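Local coordinates for ASCH domain-containing protein (Enterococcus faecalis, PDB 1T62), which is of unknown function but carries an ASCH domain of the PUA clan, a fold whose relatives often bind RNA, so a nucleic-acid role is possible but unproven, at residues F8-F12 and P81-I85; M22-F28 and Y71-G77; T49-L55 and L140-F146; M95-E100 and L113-Y117. The contacts are given in a common frame with arbitrary orientation. Residue numbers count along the deposited sequence, not the author numbering.

Contact 1 of 4, residues F8-F12 and P81-I85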
# COMPACT_ATOMS: atom_id res chain seq x y z
N PHE B 8 13.88 -4.47 -7.35
CA PHE B 8 14.52 -3.68 -6.31
C PHE B 8 15.56 -4.55 -5.61
O PHE B 8 16.73 -4.18 -5.52
CB PHE B 8 13.45 -3.23 -5.30
CG PHE B 8 13.98 -2.43 -4.13
CD1 PHE B 8 13.31 -2.46 -2.90
CD2 PHE B 8 15.07 -1.58 -4.27
CE1 PHE B 8 13.71 -1.66 -1.84
CE2 PHE B 8 15.48 -0.77 -3.20
CZ PHE B 8 14.80 -0.81 -1.99
N TRP B 9 15.14 -5.72 -5.15
CA TRP B 9 16.05 -6.59 -4.44
C TRP B 9 17.17 -7.08 -5.33
O TRP B 9 18.32 -7.13 -4.91
CB TRP B 9 15.31 -7.77 -3.83
CG TRP B 9 16.05 -8.31 -2.65
CD1 TRP B 9 16.39 -7.64 -1.50
CD2 TRP B 9 16.63 -9.60 -2.55
NE1 TRP B 9 17.16 -8.44 -0.69
CE2 TRP B 9 17.32 -9.65 -1.31
CE3 TRP B 9 16.64 -10.72 -3.38
CZ2 TRP B 9 18.02 -10.77 -0.89
CZ3 TRP B 9 17.33 -11.83 -2.97
CH2 TRP B 9 18.01 -11.85 -1.74
N GLN B 10 16.81 -7.45 -6.56
CA GLN B 10 17.79 -7.90 -7.55
C GLN B 10 18.88 -6.82 -7.58
O GLN B 10 20.04 -7.09 -7.30
CB GLN B 10 17.09 -8.03 -8.91
CG GLN B 10 17.91 -8.62 -10.05
CD GLN B 10 17.19 -8.50 -11.41
OE1 GLN B 10 16.10 -9.04 -11.60
NE2 GLN B 10 17.81 -7.78 -12.34
N ASN B 11 18.49 -5.59 -7.89
CA ASN B 11 19.45 -4.51 -7.93
C ASN B 11 20.28 -4.51 -6.65
O ASN B 11 21.48 -4.25 -6.68
CB ASN B 11 18.76 -3.15 -8.09
CG ASN B 11 18.04 -2.98 -9.44
OD1 ASN B 11 18.42 -3.57 -10.46
ND2 ASN B 11 17.00 -2.13 -9.45
N PHE B 12 19.66 -4.81 -5.51
CA PHE B 12 20.38 -4.81 -4.24
C PHE B 12 21.50 -5.85 -4.19
O PHE B 12 22.60 -5.55 -3.77
CB PHE B 12 19.41 -5.07 -3.07
CG PHE B 12 20.09 -5.10 -1.72
CD1 PHE B 12 20.55 -3.94 -1.12
CD2 PHE B 12 20.30 -6.32 -1.06
CE1 PHE B 12 21.21 -3.98 0.12
CE2 PHE B 12 20.96 -6.36 0.17
CZ PHE B 12 21.42 -5.19 0.76
N PRO B 81 7.46 -0.30 -3.31
CA PRO B 81 8.73 -0.52 -2.61
C PRO B 81 9.32 0.77 -2.09
O PRO B 81 9.40 1.76 -2.81
CB PRO B 81 9.61 -1.20 -3.66
CG PRO B 81 8.96 -0.85 -4.95
CD PRO B 81 7.50 -0.90 -4.65
N LEU B 82 9.74 0.74 -0.83
CA LEU B 82 10.30 1.90 -0.15
C LEU B 82 11.79 1.79 0.11
O LEU B 82 12.59 2.58 -0.39
CB LEU B 82 9.57 2.09 1.17
CG LEU B 82 9.08 3.47 1.59
CD1 LEU B 82 8.66 3.39 3.04
CD2 LEU B 82 10.18 4.49 1.40
N ALA B 83 12.18 0.83 0.94
CA ALA B 83 13.58 0.62 1.25
C ALA B 83 13.75 -0.78 1.77
O ALA B 83 12.78 -1.45 2.08
CB ALA B 83 14.04 1.61 2.30
N ILE B 84 14.99 -1.25 1.85
CA ILE B 84 15.23 -2.57 2.39
C ILE B 84 16.06 -2.39 3.68
O ILE B 84 16.91 -1.50 3.77
CB ILE B 84 15.91 -3.52 1.35
CG1 ILE B 84 17.16 -4.14 1.93
CG2 ILE B 84 16.17 -2.81 0.05
CD1 ILE B 84 16.87 -5.44 2.62
N ILE B 85 15.77 -3.21 4.68
CA ILE B 85 16.43 -3.10 5.97
C ILE B 85 17.06 -4.39 6.47
O ILE B 85 16.68 -5.49 6.05
CB ILE B 85 15.43 -2.61 7.01
CG1 ILE B 85 14.33 -3.65 7.19
CG2 ILE B 85 14.79 -1.33 6.53
CD1 ILE B 85 13.40 -3.35 8.32
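Segment 8-12 of helix 2-16 lies over the start of strand 81-94 and presents three aromatic side chains to it. The segment axes run 10.0 Å apart at closest approach, with 39° between their directions. The ring of F8 is the main bump. It enters the hollow between P81 and I84, with CD1 of F8 4.0 Å from CB of P81. The edge of the ring meets the backbone between them, and CE1 of F8 sits 3.7 Å from C of A83. That stretch of strand carries a classic beta bulge, since L82 and A83 both face I74. Both residues turn their side chains away from the helix, which leaves the backbone open to the ring. I84 is the answering bump. It rises between the three rings, with CG1 over one face of F12 at 4.4 Å from CE1 of F12. CD1 of I84 reaches the edge of W9, 4.5 Å from NE1 of W9. Y152 packs edge-to-face on F8, and V149 lies beside both F12 and I84. No hydrogen bond links the two segments. The contact is apolar and buried, so the N-terminal helix is held to the sheet here by shape and exclusion of water.

Contact 2 of 4, residues M22-F28 and Y71-G77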
# COMPACT_ATOMS: atom_id res chain seq x y z
N MET B 22 14.85 -13.69 -2.00
CA MET B 22 14.10 -12.48 -1.69
C MET B 22 13.43 -12.67 -0.33
O MET B 22 12.83 -13.71 -0.06
CB MET B 22 13.05 -12.20 -2.77
CG MET B 22 12.39 -10.84 -2.61
SD MET B 22 11.60 -10.25 -4.13
CE MET B 22 9.96 -10.92 -3.94
N PRO B 23 13.56 -11.68 0.55
CA PRO B 23 12.97 -11.75 1.88
C PRO B 23 11.48 -11.42 1.84
O PRO B 23 10.91 -11.23 0.78
CB PRO B 23 13.76 -10.69 2.64
CG PRO B 23 13.90 -9.62 1.61
CD PRO B 23 14.29 -10.42 0.36
N ASP B 24 10.87 -11.35 3.01
CA ASP B 24 9.46 -11.01 3.10
C ASP B 24 9.36 -9.52 2.74
O ASP B 24 10.30 -8.76 2.95
CB ASP B 24 8.97 -11.20 4.54
CG ASP B 24 9.22 -12.60 5.06
OD1 ASP B 24 9.43 -12.74 6.28
OD2 ASP B 24 9.19 -13.55 4.25
N VAL B 25 8.22 -9.12 2.17
CA VAL B 25 8.00 -7.72 1.82
C VAL B 25 6.71 -7.34 2.52
O VAL B 25 5.77 -8.11 2.53
CB VAL B 25 7.88 -7.51 0.29
CG1 VAL B 25 8.95 -8.31 -0.44
CG2 VAL B 25 6.51 -7.87 -0.19
N TRP B 26 6.67 -6.15 3.11
CA TRP B 26 5.48 -5.71 3.83
C TRP B 26 5.56 -4.24 4.12
O TRP B 26 6.63 -3.65 3.98
CB TRP B 26 5.36 -6.45 5.17
CG TRP B 26 6.67 -6.69 5.89
CD1 TRP B 26 7.52 -7.74 5.71
CD2 TRP B 26 7.28 -5.86 6.88
NE1 TRP B 26 8.62 -7.62 6.52
CE2 TRP B 26 8.50 -6.47 7.26
CE3 TRP B 26 6.92 -4.65 7.50
CZ2 TRP B 26 9.37 -5.92 8.22
CZ3 TRP B 26 7.79 -4.09 8.46
CH2 TRP B 26 9.00 -4.74 8.80
N MET B 27 4.44 -3.64 4.50
CA MET B 27 4.44 -2.22 4.85
C MET B 27 4.19 -2.18 6.35
O MET B 27 3.69 -3.16 6.91
CB MET B 27 3.37 -1.45 4.08
CG MET B 27 1.94 -1.71 4.49
SD MET B 27 0.77 -0.77 3.47
CE MET B 27 0.35 0.53 4.53
N PHE B 28 4.55 -1.08 7.01
CA PHE B 28 4.35 -0.97 8.45
C PHE B 28 2.92 -0.61 8.76
O PHE B 28 2.28 0.11 8.00
CB PHE B 28 5.26 0.10 9.03
CG PHE B 28 6.67 -0.32 9.19
CD1 PHE B 28 7.10 -0.92 10.36
CD2 PHE B 28 7.60 -0.08 8.19
CE1 PHE B 28 8.44 -1.26 10.54
CE2 PHE B 28 8.94 -0.41 8.35
CZ PHE B 28 9.37 -1.00 9.53
N TYR B 71 16.82 -9.89 6.18
CA TYR B 71 16.40 -8.68 5.48
C TYR B 71 14.89 -8.64 5.25
O TYR B 71 14.21 -9.66 5.21
CB TYR B 71 17.07 -8.56 4.11
CG TYR B 71 18.57 -8.42 4.14
CD1 TYR B 71 19.39 -9.55 4.15
CD2 TYR B 71 19.17 -7.17 4.14
CE1 TYR B 71 20.77 -9.43 4.14
CE2 TYR B 71 20.54 -7.03 4.14
CZ TYR B 71 21.35 -8.16 4.14
OH TYR B 71 22.72 -8.03 4.17
N ASP B 72 14.38 -7.43 5.09
CA ASP B 72 12.98 -7.22 4.84
C ASP B 72 12.81 -6.07 3.86
O ASP B 72 13.36 -4.99 4.06
CB ASP B 72 12.24 -6.88 6.12
CG ASP B 72 12.22 -8.02 7.10
OD1 ASP B 72 13.28 -8.29 7.71
OD2 ASP B 72 11.15 -8.66 7.24
N ILE B 73 12.07 -6.32 2.79
CA ILE B 73 11.80 -5.29 1.81
C ILE B 73 10.61 -4.53 2.39
O ILE B 73 9.61 -5.14 2.77
CB ILE B 73 11.48 -5.92 0.44
CG1 ILE B 73 12.71 -6.70 -0.04
CG2 ILE B 73 11.12 -4.86 -0.57
CD1 ILE B 73 12.49 -7.53 -1.29
N ILE B 74 10.71 -3.21 2.48
CA ILE B 74 9.64 -2.40 3.05
C ILE B 74 8.82 -1.60 2.04
O ILE B 74 9.39 -0.89 1.20
CB ILE B 74 10.21 -1.41 4.07
CG1 ILE B 74 10.86 -2.18 5.22
CG2 ILE B 74 9.12 -0.49 4.55
CD1 ILE B 74 9.91 -3.11 5.93
N LEU B 75 7.50 -1.69 2.13
CA LEU B 75 6.62 -0.97 1.22
C LEU B 75 6.02 0.23 1.92
O LEU B 75 5.89 0.23 3.14
CB LEU B 75 5.48 -1.87 0.75
CG LEU B 75 5.90 -3.10 -0.05
CD1 LEU B 75 4.67 -3.90 -0.43
CD2 LEU B 75 6.65 -2.65 -1.30
N ASP B 76 5.65 1.25 1.15
CA ASP B 76 5.04 2.44 1.72
C ASP B 76 3.51 2.28 1.68
O ASP B 76 3.01 1.21 1.31
CB ASP B 76 5.48 3.71 0.97
CG ASP B 76 5.03 3.75 -0.49
OD1 ASP B 76 4.63 2.70 -1.05
OD2 ASP B 76 5.09 4.84 -1.09
N GLY B 77 2.78 3.32 2.07
CA GLY B 77 1.33 3.24 2.08
C GLY B 77 0.68 2.77 0.79
O GLY B 77 -0.36 2.11 0.83
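Strands 24-27 and 71-75 form the parallel edge pair of this chain's otherwise antiparallel five-strand sheet. Three backbone hydrogen bonds join them: N of I73 to O of D24 (3.0 Å), N of W26 to O of I73 (3.1 Å) and N of L75 to O of W26 (2.8 Å). CA-H...O contacts add to these, as from CA of V25 to O of I73 at 3.2 Å. One side-chain hydrogen bond crosses, from NE1 of W26 to OD2 of D72 (2.8 Å). OD1 of D72 hydrogen-bonds NE2 of Q70. Apolar contacts cover both faces. On one, CG1 of V25 meets CB of I73 at 3.6 Å, and helix 2-16 packs there through V5. On the other, CD1 of I74 makes a CH-pi contact over the six-membered ring of W26, 3.4 Å from its centroid. F28 also touches I74. H165 of the second subunit, a tag residue, stacks on W26. The indole joins polar and apolar chemistry: its nitrogen pairs with a carboxylate and its face rests on an aliphatic side chain.

Contact 3 of 4, residues T49-L55 and L140-F146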
# COMPACT_ATOMS: atom_id res chain seq x y z
N THR B 49 13.93 3.07 14.10
CA THR B 49 14.80 1.95 13.80
C THR B 49 14.40 0.64 14.46
O THR B 49 15.20 -0.29 14.52
CB THR B 49 16.21 2.28 14.23
OG1 THR B 49 16.28 2.28 15.66
CG2 THR B 49 16.57 3.65 13.76
N ALA B 50 13.17 0.58 14.96
CA ALA B 50 12.67 -0.63 15.61
C ALA B 50 11.19 -0.87 15.31
O ALA B 50 10.47 0.04 14.90
CB ALA B 50 12.87 -0.55 17.10
N THR B 51 10.76 -2.10 15.53
CA THR B 51 9.39 -2.53 15.29
C THR B 51 9.01 -3.58 16.32
O THR B 51 9.84 -4.05 17.10
CB THR B 51 9.26 -3.20 13.93
OG1 THR B 51 9.99 -2.44 12.97
CG2 THR B 51 7.81 -3.27 13.51
N CYS B 52 7.75 -3.96 16.31
CA CYS B 52 7.30 -4.98 17.21
C CYS B 52 6.02 -5.57 16.68
O CYS B 52 5.15 -4.87 16.16
CB CYS B 52 7.10 -4.41 18.62
SG CYS B 52 5.89 -3.12 18.75
N SER B 53 5.94 -6.89 16.77
CA SER B 53 4.78 -7.64 16.32
C SER B 53 4.38 -8.53 17.48
O SER B 53 5.14 -8.67 18.44
CB SER B 53 5.14 -8.47 15.08
OG SER B 53 6.39 -9.13 15.22
N SER B 54 3.19 -9.12 17.39
CA SER B 54 2.68 -10.01 18.44
C SER B 54 3.22 -11.40 18.33
O SER B 54 2.98 -12.08 17.34
CB SER B 54 1.15 -10.10 18.36
OG SER B 54 0.68 -11.12 19.21
N LEU B 55 3.96 -11.84 19.34
CA LEU B 55 4.51 -13.19 19.33
C LEU B 55 3.38 -14.19 19.14
O LEU B 55 3.58 -15.29 18.63
CB LEU B 55 5.23 -13.48 20.64
CG LEU B 55 5.59 -14.95 20.83
CD1 LEU B 55 6.49 -15.42 19.71
CD2 LEU B 55 6.26 -15.11 22.16
N LEU B 140 3.38 -11.09 25.07
CA LEU B 140 4.76 -11.05 24.61
C LEU B 140 4.87 -10.38 23.23
O LEU B 140 4.04 -10.61 22.36
CB LEU B 140 5.29 -12.48 24.54
CG LEU B 140 6.06 -13.13 25.71
CD1 LEU B 140 6.02 -12.25 26.95
CD2 LEU B 140 5.50 -14.51 25.99
N LEU B 141 5.89 -9.55 23.06
CA LEU B 141 6.15 -8.86 21.79
C LEU B 141 7.42 -9.36 21.15
O LEU B 141 8.36 -9.76 21.83
CB LEU B 141 6.33 -7.36 22.00
CG LEU B 141 5.12 -6.49 22.24
CD1 LEU B 141 5.59 -5.09 22.55
CD2 LEU B 141 4.22 -6.50 21.02
N VAL B 142 7.45 -9.33 19.82
CA VAL B 142 8.63 -9.74 19.08
C VAL B 142 9.24 -8.44 18.54
O VAL B 142 8.72 -7.84 17.59
CB VAL B 142 8.26 -10.69 17.94
CG1 VAL B 142 9.49 -11.03 17.12
CG2 VAL B 142 7.63 -11.96 18.50
N CYS B 143 10.33 -8.01 19.17
CA CYS B 143 11.00 -6.77 18.80
C CYS B 143 12.23 -6.92 17.89
O CYS B 143 13.10 -7.77 18.11
CB CYS B 143 11.41 -6.03 20.08
SG CYS B 143 10.03 -5.72 21.22
N GLN B 144 12.29 -6.08 16.85
CA GLN B 144 13.39 -6.07 15.89
C GLN B 144 14.08 -4.73 15.81
O GLN B 144 13.44 -3.69 15.76
CB GLN B 144 12.89 -6.39 14.49
CG GLN B 144 12.42 -7.80 14.28
CD GLN B 144 11.83 -7.99 12.91
OE1 GLN B 144 12.54 -7.95 11.89
NE2 GLN B 144 10.52 -8.18 12.86
N SER B 145 15.41 -4.76 15.79
CA SER B 145 16.20 -3.55 15.66
C SER B 145 16.93 -3.73 14.35
O SER B 145 17.70 -4.67 14.17
CB SER B 145 17.15 -3.43 16.83
OG SER B 145 16.41 -3.28 18.03
N PHE B 146 16.66 -2.82 13.42
CA PHE B 146 17.22 -2.88 12.09
C PHE B 146 17.89 -1.58 11.66
O PHE B 146 17.85 -0.57 12.38
CB PHE B 146 16.09 -3.18 11.10
CG PHE B 146 14.93 -2.23 11.21
CD1 PHE B 146 13.91 -2.45 12.13
CD2 PHE B 146 14.90 -1.05 10.46
CE1 PHE B 146 12.88 -1.52 12.31
CE2 PHE B 146 13.88 -0.10 10.64
CZ PHE B 146 12.87 -0.34 11.57
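F146 lays one ring face over the backbone carbonyl carbon of T49, and its CE1 comes 3.4 Å from N of A50. This is an antiparallel strand pair at one margin of the mixed sheet of the ASCH domain, of the PUA clan. Strand 50-54 is outermost within its chain, beside strand 140-151. T51 with Q144 and S53 with V142 are hydrogen-bonded pairs. A50 with S145 and C52 with C143 are non-hydrogen-bonded pairs. Bonds run from N of F146 to O of T49 (3.1 Å) and from N of V142 to O of S53 (2.8 Å). C52 and C143 lie on the face covered by F102 of helix 100-105. S53 and V142 lie on the other face, where OG of S53 hydrogen-bonds with OH of Y58. H164 of the second subunit, a tag residue, packs on S53. S54 is the N-cap of helix 55-60. N of L55 gives a last hydrogen bond to O of L140 (3.3 Å), and CB of L55 lies 3.6 Å from CG2 of V142.

Contact 4 of 4, residues M95-E100 and L113-Y117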
# COMPACT_ATOMS: atom_id res chain seq x y z
N MET B 95 4.88 -6.77 26.79
CA MET B 95 4.52 -5.40 26.46
C MET B 95 4.59 -4.42 27.62
O MET B 95 5.04 -3.29 27.45
CB MET B 95 3.14 -5.34 25.83
CG MET B 95 2.95 -4.06 25.07
SD MET B 95 1.46 -4.09 24.10
CE MET B 95 0.88 -2.41 24.33
N ASN B 96 4.15 -4.85 28.80
CA ASN B 96 4.14 -4.02 30.00
C ASN B 96 5.53 -3.79 30.58
O ASN B 96 5.67 -3.11 31.61
CB ASN B 96 3.25 -4.65 31.07
CG ASN B 96 3.73 -6.03 31.50
OD1 ASN B 96 3.05 -6.73 32.24
ND2 ASN B 96 4.91 -6.41 31.04
N LYS B 97 6.55 -4.34 29.94
CA LYS B 97 7.93 -4.22 30.39
C LYS B 97 8.82 -3.44 29.41
O LYS B 97 10.03 -3.42 29.59
CB LYS B 97 8.54 -5.61 30.60
CG LYS B 97 8.57 -6.08 32.05
CD LYS B 97 8.92 -7.58 32.17
CE LYS B 97 10.27 -7.95 31.52
NZ LYS B 97 10.61 -9.41 31.64
N VAL B 98 8.25 -2.80 28.40
CA VAL B 98 9.09 -2.07 27.45
C VAL B 98 9.75 -0.83 28.05
O VAL B 98 9.13 -0.07 28.80
CB VAL B 98 8.31 -1.65 26.17
CG1 VAL B 98 7.55 -2.85 25.62
CG2 VAL B 98 7.37 -0.50 26.49
N SER B 99 11.03 -0.62 27.71
CA SER B 99 11.81 0.52 28.19
C SER B 99 11.58 1.70 27.27
O SER B 99 11.31 1.50 26.09
CB SER B 99 13.29 0.19 28.15
OG SER B 99 13.72 0.06 26.81
N GLU B 100 11.71 2.91 27.78
CA GLU B 100 11.52 4.08 26.93
C GLU B 100 12.57 4.02 25.82
O GLU B 100 12.40 4.62 24.74
CB GLU B 100 11.66 5.36 27.74
CG GLU B 100 12.89 5.42 28.60
CD GLU B 100 13.07 6.79 29.23
OE1 GLU B 100 13.93 6.93 30.14
OE2 GLU B 100 12.36 7.73 28.82
N LEU B 113 5.61 6.74 27.75
CA LEU B 113 5.30 5.30 27.74
C LEU B 113 3.81 4.99 27.84
O LEU B 113 3.31 4.10 27.14
CB LEU B 113 6.05 4.57 28.85
CG LEU B 113 7.48 4.18 28.50
CD1 LEU B 113 8.13 3.49 29.68
CD2 LEU B 113 7.48 3.26 27.30
N ASP B 114 3.11 5.71 28.71
CA ASP B 114 1.68 5.49 28.87
C ASP B 114 0.99 5.62 27.52
O ASP B 114 0.06 4.88 27.20
CB ASP B 114 1.10 6.48 29.87
CG ASP B 114 1.62 6.27 31.27
OD1 ASP B 114 2.84 6.44 31.49
OD2 ASP B 114 0.81 5.92 32.16
N TYR B 115 1.46 6.56 26.71
CA TYR B 115 0.89 6.77 25.39
C TYR B 115 1.39 5.70 24.43
O TYR B 115 0.60 5.09 23.70
CB TYR B 115 1.27 8.15 24.84
CG TYR B 115 0.75 8.35 23.43
CD1 TYR B 115 1.45 7.85 22.33
CD2 TYR B 115 -0.49 8.96 23.21
CE1 TYR B 115 0.92 7.94 21.04
CE2 TYR B 115 -1.03 9.05 21.92
CZ TYR B 115 -0.32 8.53 20.85
OH TYR B 115 -0.86 8.58 19.58
N TRP B 116 2.70 5.48 24.42
CA TRP B 116 3.31 4.49 23.55
C TRP B 116 2.54 3.20 23.76
O TRP B 116 2.15 2.51 22.80
CB TRP B 116 4.77 4.28 23.94
CG TRP B 116 5.49 3.30 23.06
CD1 TRP B 116 6.28 3.59 21.98
CD2 TRP B 116 5.44 1.87 23.14
NE1 TRP B 116 6.72 2.43 21.38
CE2 TRP B 116 6.22 1.36 22.08
CE3 TRP B 116 4.81 0.97 24.01
CZ2 TRP B 116 6.38 -0.01 21.86
CZ3 TRP B 116 4.97 -0.39 23.80
CH2 TRP B 116 5.75 -0.86 22.73
N TYR B 117 2.33 2.88 25.03
CA TYR B 117 1.62 1.67 25.39
C TYR B 117 0.18 1.70 24.91
O TYR B 117 -0.28 0.74 24.30
CB TYR B 117 1.69 1.47 26.89
CG TYR B 117 1.12 0.15 27.32
CD1 TYR B 117 -0.25 -0.07 27.33
CD2 TYR B 117 1.96 -0.90 27.67
CE1 TYR B 117 -0.78 -1.30 27.69
CE2 TYR B 117 1.45 -2.14 28.03
CZ TYR B 117 0.08 -2.33 28.04
OH TYR B 117 -0.43 -3.55 28.40
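The methyl end of M95 sits almost squarely over the ring of Y117. CE of M95 is 3.6 Å from the ring centroid and only 5° off the normal, a CH-pi contact. SD of M95 stands 4.7 Å from the same centroid in an oblique position, so the pair is also a Met-aromatic contact. The phenol ring is met again at its edge, where CE2 of Y117 lies 3.8 Å from CA of N96. Its OH hydrogen-bonds O of P137. V98 points at the helix and fills the space between L113 and W116. CG2 of V98 is 3.8 Å from CD2 of L113 and 3.6 Å from CZ3 of W116. The ring edge of W116 also faces M95, with CZ3 of W116 4.4 Å from CG of M95. L113 reaches back to the start of helix 100-105, where its CG is 4.4 Å from CB of E100. No hydrogen bond crosses. S99 is the N-cap of helix 100-105, and its OG hydrogen-bonds N of F102. Segment 95-100 begins with a 3-10 turn and connects strand 81-94 to helix 100-105. The contact is a strand-to-helix connection packed on the N-terminal end of helix 113-128, within the ASCH domain.

Contacts 1, 2 and 3 share one mixed sheet, ordered 24-27, 71-75, 81-94, 140-151, 50-54. Contact 1 sets helix 2-16 against strand 81-94. Contacts 2 and 3 pair the outermost strands with their neighbours. The centres of contacts 1 and 2 are about 9 Å apart, and those of 2 and 3 about 14 Å. Contact 2 lies between the segments of contact 1, and contact 4 between those of contact 3. Contact 3 crosses contacts 1 and 2, interweaving distant sequence. Contact 4 is about 13 Å from contact 3 and about 31 Å from contact 1, centre to centre. L141 touches both its segments. Contacts 2 and 3 touch the second subunit, partly its C-terminal tag.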